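Local structure of beta-N-acetylhexosaminidase (4YYF) at residues S122-A127 against G171-F175; P157-V161 against V182-A186. The protein probably hydrolyses terminal non-reducing N-acetyl-D-hexosamine residues in N-acetyl-beta-D-hexosaminides, as a member of glycosyl hydrolase family 3. The protein carries 1 engineered substitution. The contacts are given in a common frame with arbitrary orientation. Numbering follows the deposited sequence.

Both interactions belong to the family 3 TIM-barrel domain, on the same side of the chain's centre, with their own centres about 9 Å apart. Along the chain their segments alternate: 122-127, 157-161, 171-175, then 182-186. Residues 157-161 and 171-175 share the long connection between strand 153-154 and helix 179-196, so interaction 1 joins that connection to helix 123-129 and interaction 2 joins it to the helix that follows. The two meet directly: Ser174 OG lies 2.9 Å from Asp160 O, a probable hydrogen bond, and Phe175 CD1 packs 3.6 Å from Tyr185 CB. Phe175 thus packs on both helix 123-129 and helix 179-196. Interaction 2 is buried, whereas interaction 1 is only partly so.

Interaction 1. Residues S122-A127 against G171-F175; sequences SARELA and GDRSF. With ACT (acetate ion), chain D.
The first turn of helix 123-129 settles against a short 3-10 turn at 172-173, Arg124 and Phe175 being closest in register (CA to CA 4.5 Å). Ser122, the N-cap, is p, so OG accepts from Glu125 N (3.1 Å); Arg124 N donates to Asp172 O (3.1 Å). Phe175 starts with CA-to-CB directed away, but chi1 m (-74°) brings the ring back, so that Ala123 CB fills the space between the ring face (CH-pi, 3.5 Å from the centroid, 5° off the normal) and Arg173 O (3.3 Å). Leu126 CD1 and Ala127 CB line the ring edge. Waters join Ser122 OG to Asp172 OD2 and Arg124 NE to Ser174 O; Asp172 OD1 also salt-bridges Arg109, and Arg124 NH2 hydrogen-bonds Ala164 O. Arg173 NH1 hydrogen-bonds OXT of an acetate, probably from the crystallisation liquor (2.8 Å), and NH2 salt-bridges Glu106. This N-capped helix start packs on the TIM-barrel beta-alpha loop before helix 179-196, whose Tyr185, Ala186 and Tyr189 receive Phe175; Leu126 reaches helix 132-148.

Interaction 2. Residues P157-V161 against V182-A186; sequences PVVDV and VTEYA
Residues 157-161 run as an irregular, mostly extended strip, bent at Val159 (phi/psi -114/6), across helical turn 182-186. The peptide before Pro157 is cis. The nearest CA pairs are Pro157-Ala186 (5.6 Å) and Val159-Val182 (6.2 Å). No hydrogen bond joins the segments; the turn's own runs from Ala186 N to Val182 O (2.7 Å). Val182 and Ala186, one turn apart, both direct CB toward the strip. Val182 is in the t rotamer: its CG1 approaches Val159 O at 3.4 Å and Val159 CB at 4.0 Å, while its CG2 meets Val161 CG2 at 3.9 Å, Val161 also being t. Val159, in the m rotamer, extends CG1 to within 3.7 Å of Ala186 CB. The C-gamma-endo ring of Pro157 puts CG 3.8 Å from Ala186 CB and 3.4 Å from Ala186 O. Asp160, chi1 m, points CB away; OD1 accepts from His208 N and OD2 is hydrogen-bonded to His204 ND1. This is apolar beta-alpha loop-to-helix packing within a TIM barrel: the chain leaving strand 153-154 lies against helix 179-196, which leads into strand 199-205, parallel to the first, completing a beta-alpha-beta unit.

Interaction 1. Residues S122-A127 against G171-F175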
loop_
_atom_site.group_PDB
_atom_site.type_symbol
_atom_site.label_atom_id
_atom_site.label_comp_id
_atom_site.label_asym_id
_atom_site.label_seq_id
_atom_site.Cartn_x
_atom_site.Cartn_y
_atom_site.Cartn_z
ATOM N N SER A 122 15.509 10.639 7.307
ATOM C CA SER A 122 14.240 10.058 7.728
ATOM C C SER A 122 13.155 11.131 7.749
ATOM O O SER A 122 13.458 12.329 7.785
ATOM C CB SER A 122 14.385 9.510 9.138
ATOM O OG SER A 122 14.594 10.585 10.038
ATOM N N ALA A 123 11.898 10.694 7.755
ATOM C CA ALA A 123 10.746 11.597 7.840
ATOM C C ALA A 123 10.871 12.524 9.039
ATOM O O ALA A 123 10.564 13.714 8.963
ATOM C CB ALA A 123 9.455 10.780 7.957
ATOM N N ARG A 124 11.291 11.964 10.166
ATOM C CA ARG A 124 11.415 12.749 11.387
ATOM C C ARG A 124 12.489 13.834 11.266
ATOM O O ARG A 124 12.295 14.974 11.704
ATOM C CB ARG A 124 11.730 11.829 12.568
ATOM C CG ARG A 124 12.033 12.577 13.852
ATOM C CD ARG A 124 12.278 11.606 14.978
ATOM N NE ARG A 124 11.037 10.969 15.416
ATOM C CZ ARG A 124 10.987 9.948 16.267
ATOM N NH1 ARG A 124 12.108 9.427 16.739
ATOM N NH2 ARG A 124 9.817 9.442 16.631
ATOM N N GLU A 125 13.622 13.478 10.673
ATOM C CA GLU A 125 14.699 14.442 10.482
ATOM C C GLU A 125 14.293 15.536 9.481
ATOM O O GLU A 125 14.659 16.702 9.631
ATOM C CB GLU A 125 15.983 13.727 10.044
ATOM C CG GLU A 125 17.237 14.606 10.030
ATOM C CD GLU A 125 17.779 14.951 11.427
ATOM O OE1 GLU A 125 17.051 14.789 12.439
ATOM O OE2 GLU A 125 18.950 15.395 11.513
ATOM N N LEU A 126 13.525 15.168 8.468
ATOM C CA LEU A 126 13.039 16.168 7.514
ATOM C C LEU A 126 12.178 17.205 8.225
ATOM O O LEU A 126 12.323 18.412 8.008
ATOM C CB LEU A 126 12.233 15.504 6.410
ATOM C CG LEU A 126 13.013 14.686 5.381
ATOM C CD1 LEU A 126 12.049 14.152 4.320
ATOM C CD2 LEU A 126 14.103 15.548 4.734
ATOM N N ALA A 127 11.299 16.734 9.100
ATOM C CA ALA A 127 10.388 17.644 9.782
ATOM C C ALA A 127 11.161 18.569 10.718
ATOM O O ALA A 127 10.729 19.689 10.990
ATOM C CB ALA A 127 9.317 16.876 10.525
ATOM N N GLY A 171 8.764 4.790 14.625
ATOM C CA GLY A 171 9.898 5.605 15.041
ATOM C C GLY A 171 10.179 6.760 14.089
ATOM O O GLY A 171 9.262 7.502 13.734
ATOM N N ASP A 172 11.430 6.904 13.644
ATOM C CA ASP A 172 11.788 8.041 12.781
ATOM C C ASP A 172 11.153 8.019 11.382
ATOM O O ASP A 172 11.370 8.939 10.572
ATOM C CB ASP A 172 13.315 8.252 12.714
ATOM C CG ASP A 172 14.054 7.132 11.987
ATOM O OD1 ASP A 172 13.417 6.274 11.335
ATOM O OD2 ASP A 172 15.305 7.132 12.055
ATOM N N ARG A 173 10.362 6.987 11.094
ATOM C CA ARG A 173 9.599 6.954 9.848
ATOM C C ARG A 173 8.394 7.886 9.925
ATOM O O ARG A 173 7.735 8.148 8.919
ATOM C CB ARG A 173 9.116 5.534 9.543
ATOM C CG ARG A 173 10.219 4.517 9.306
ATOM C CD ARG A 173 9.624 3.106 9.337
ATOM N NE ARG A 173 8.698 2.864 8.224
ATOM C CZ ARG A 173 7.825 1.862 8.183
ATOM N NH1 ARG A 173 7.732 1.028 9.208
ATOM N NH2 ARG A 173 7.049 1.693 7.118
ATOM N N SER A 174 8.095 8.370 11.123
ATOM C CA SER A 174 6.976 9.294 11.321
ATOM C C SER A 174 7.436 10.741 11.279
ATOM O O SER A 174 8.489 11.075 11.819
ATOM C CB SER A 174 6.298 9.034 12.668
ATOM O OG SER A 174 5.549 10.175 13.074
ATOM N N PHE A 175 6.636 11.604 10.659
ATOM C CA PHE A 175 6.973 13.025 10.581
ATOM C C PHE A 175 6.806 13.763 11.909
ATOM O O PHE A 175 7.256 14.892 12.040
ATOM C CB PHE A 175 6.155 13.733 9.485
ATOM C CG PHE A 175 6.615 13.420 8.087
ATOM C CD1 PHE A 175 7.719 14.075 7.543
ATOM C CD2 PHE A 175 5.970 12.458 7.332
ATOM C CE1 PHE A 175 8.147 13.786 6.257
ATOM C CE2 PHE A 175 6.393 12.160 6.051
ATOM C CZ PHE A 175 7.499 12.824 5.512
HETATM C C ACT D . 4.911 -1.617 8.593
HETATM O O ACT D . 4.604 -2.400 7.663
HETATM O OXT ACT D . 6.051 -1.113 8.527
HETATM C CH3 ACT D . 3.985 -1.309 9.729
HETATM O O HOH W 1 16.373 9.498 12.380
HETATM O O HOH W 2 8.294 11.450 14.777
#

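Interaction 2. Residues P157-V161 against V182-A186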
loop_
_atom_site.group_PDB
_atom_site.type_symbol
_atom_site.label_atom_id
_atom_site.label_comp_id
_atom_site.label_asym_id
_atom_site.label_seq_id
_atom_site.Cartn_x
_atom_site.Cartn_y
_atom_site.Cartn_z
ATOM N N PRO A 157 3.589 8.731 1.878
ATOM C CA PRO A 157 4.215 8.902 3.181
ATOM C C PRO A 157 3.508 8.138 4.286
ATOM O O PRO A 157 2.303 7.898 4.247
ATOM C CB PRO A 157 4.036 10.399 3.449
ATOM C CG PRO A 157 2.691 10.705 2.802
ATOM C CD PRO A 157 2.730 9.878 1.520
ATOM N N VAL A 158 4.294 7.784 5.289
ATOM C CA VAL A 158 3.787 7.349 6.575
ATOM C C VAL A 158 3.073 8.535 7.207
ATOM O O VAL A 158 3.631 9.631 7.290
ATOM C CB VAL A 158 4.971 6.945 7.475
ATOM C CG1 VAL A 158 4.524 6.748 8.936
ATOM C CG2 VAL A 158 5.635 5.686 6.927
ATOM N N VAL A 159 1.842 8.330 7.658
ATOM C CA VAL A 159 1.132 9.386 8.376
ATOM C C VAL A 159 0.902 8.984 9.826
ATOM O O VAL A 159 0.240 9.697 10.588
ATOM C CB VAL A 159 -0.198 9.779 7.683
ATOM C CG1 VAL A 159 0.069 10.344 6.275
ATOM C CG2 VAL A 159 -1.125 8.583 7.606
ATOM N N ASP A 160 1.482 7.851 10.213
ATOM C CA ASP A 160 1.523 7.466 11.618
ATOM C C ASP A 160 2.100 8.580 12.479
ATOM O O ASP A 160 3.023 9.292 12.073
ATOM C CB ASP A 160 2.362 6.201 11.813
ATOM C CG ASP A 160 1.804 5.004 11.077
ATOM O OD1 ASP A 160 0.560 4.871 10.991
ATOM O OD2 ASP A 160 2.616 4.192 10.570
ATOM N N VAL A 161 1.540 8.720 13.678
ATOM C CA VAL A 161 1.918 9.764 14.612
ATOM C C VAL A 161 2.575 9.076 15.797
ATOM O O VAL A 161 1.981 8.174 16.383
ATOM C CB VAL A 161 0.650 10.500 15.093
ATOM C CG1 VAL A 161 0.990 11.546 16.118
ATOM C CG2 VAL A 161 -0.089 11.109 13.892
ATOM N N VAL A 182 2.254 16.242 11.208
ATOM C CA VAL A 182 2.186 15.150 10.245
ATOM C C VAL A 182 1.404 15.584 9.013
ATOM O O VAL A 182 1.848 15.378 7.884
ATOM C CB VAL A 182 1.574 13.867 10.848
ATOM C CG1 VAL A 182 1.282 12.840 9.748
ATOM C CG2 VAL A 182 2.516 13.278 11.895
ATOM N N THR A 183 0.255 16.213 9.232
ATOM C CA THR A 183 -0.579 16.646 8.109
ATOM C C THR A 183 0.185 17.574 7.172
ATOM O O THR A 183 0.178 17.391 5.958
ATOM C CB THR A 183 -1.845 17.338 8.603
ATOM O OG1 THR A 183 -2.566 16.433 9.453
ATOM C CG2 THR A 183 -2.721 17.760 7.424
ATOM N N GLU A 184 0.860 18.568 7.739
ATOM C CA GLU A 184 1.635 19.497 6.926
ATOM C C GLU A 184 2.753 18.800 6.159
ATOM O O GLU A 184 2.861 18.952 4.944
ATOM C CB GLU A 184 2.219 20.613 7.794
ATOM C CG GLU A 184 2.770 21.764 6.986
ATOM C CD GLU A 184 3.510 22.773 7.838
ATOM O OE1 GLU A 184 3.686 22.519 9.051
ATOM O OE2 GLU A 184 3.917 23.818 7.286
ATOM N N TYR A 185 3.579 18.027 6.860
ATOM C CA TYR A 185 4.767 17.452 6.235
ATOM C C TYR A 185 4.480 16.236 5.358
ATOM O O TYR A 185 4.965 16.154 4.216
ATOM C CB TYR A 185 5.851 17.160 7.285
ATOM C CG TYR A 185 6.604 18.396 7.684
ATOM C CD1 TYR A 185 6.070 19.297 8.600
ATOM C CD2 TYR A 185 7.847 18.678 7.129
ATOM C CE1 TYR A 185 6.760 20.450 8.958
ATOM C CE2 TYR A 185 8.543 19.827 7.476
ATOM C CZ TYR A 185 7.997 20.702 8.388
ATOM O OH TYR A 185 8.699 21.829 8.725
ATOM N N ALA A 186 3.686 15.291 5.853
ATOM C CA ALA A 186 3.317 14.162 4.995
ATOM C C ALA A 186 2.497 14.656 3.800
ATOM O O ALA A 186 2.601 14.124 2.689
ATOM C CB ALA A 186 2.540 13.110 5.772
#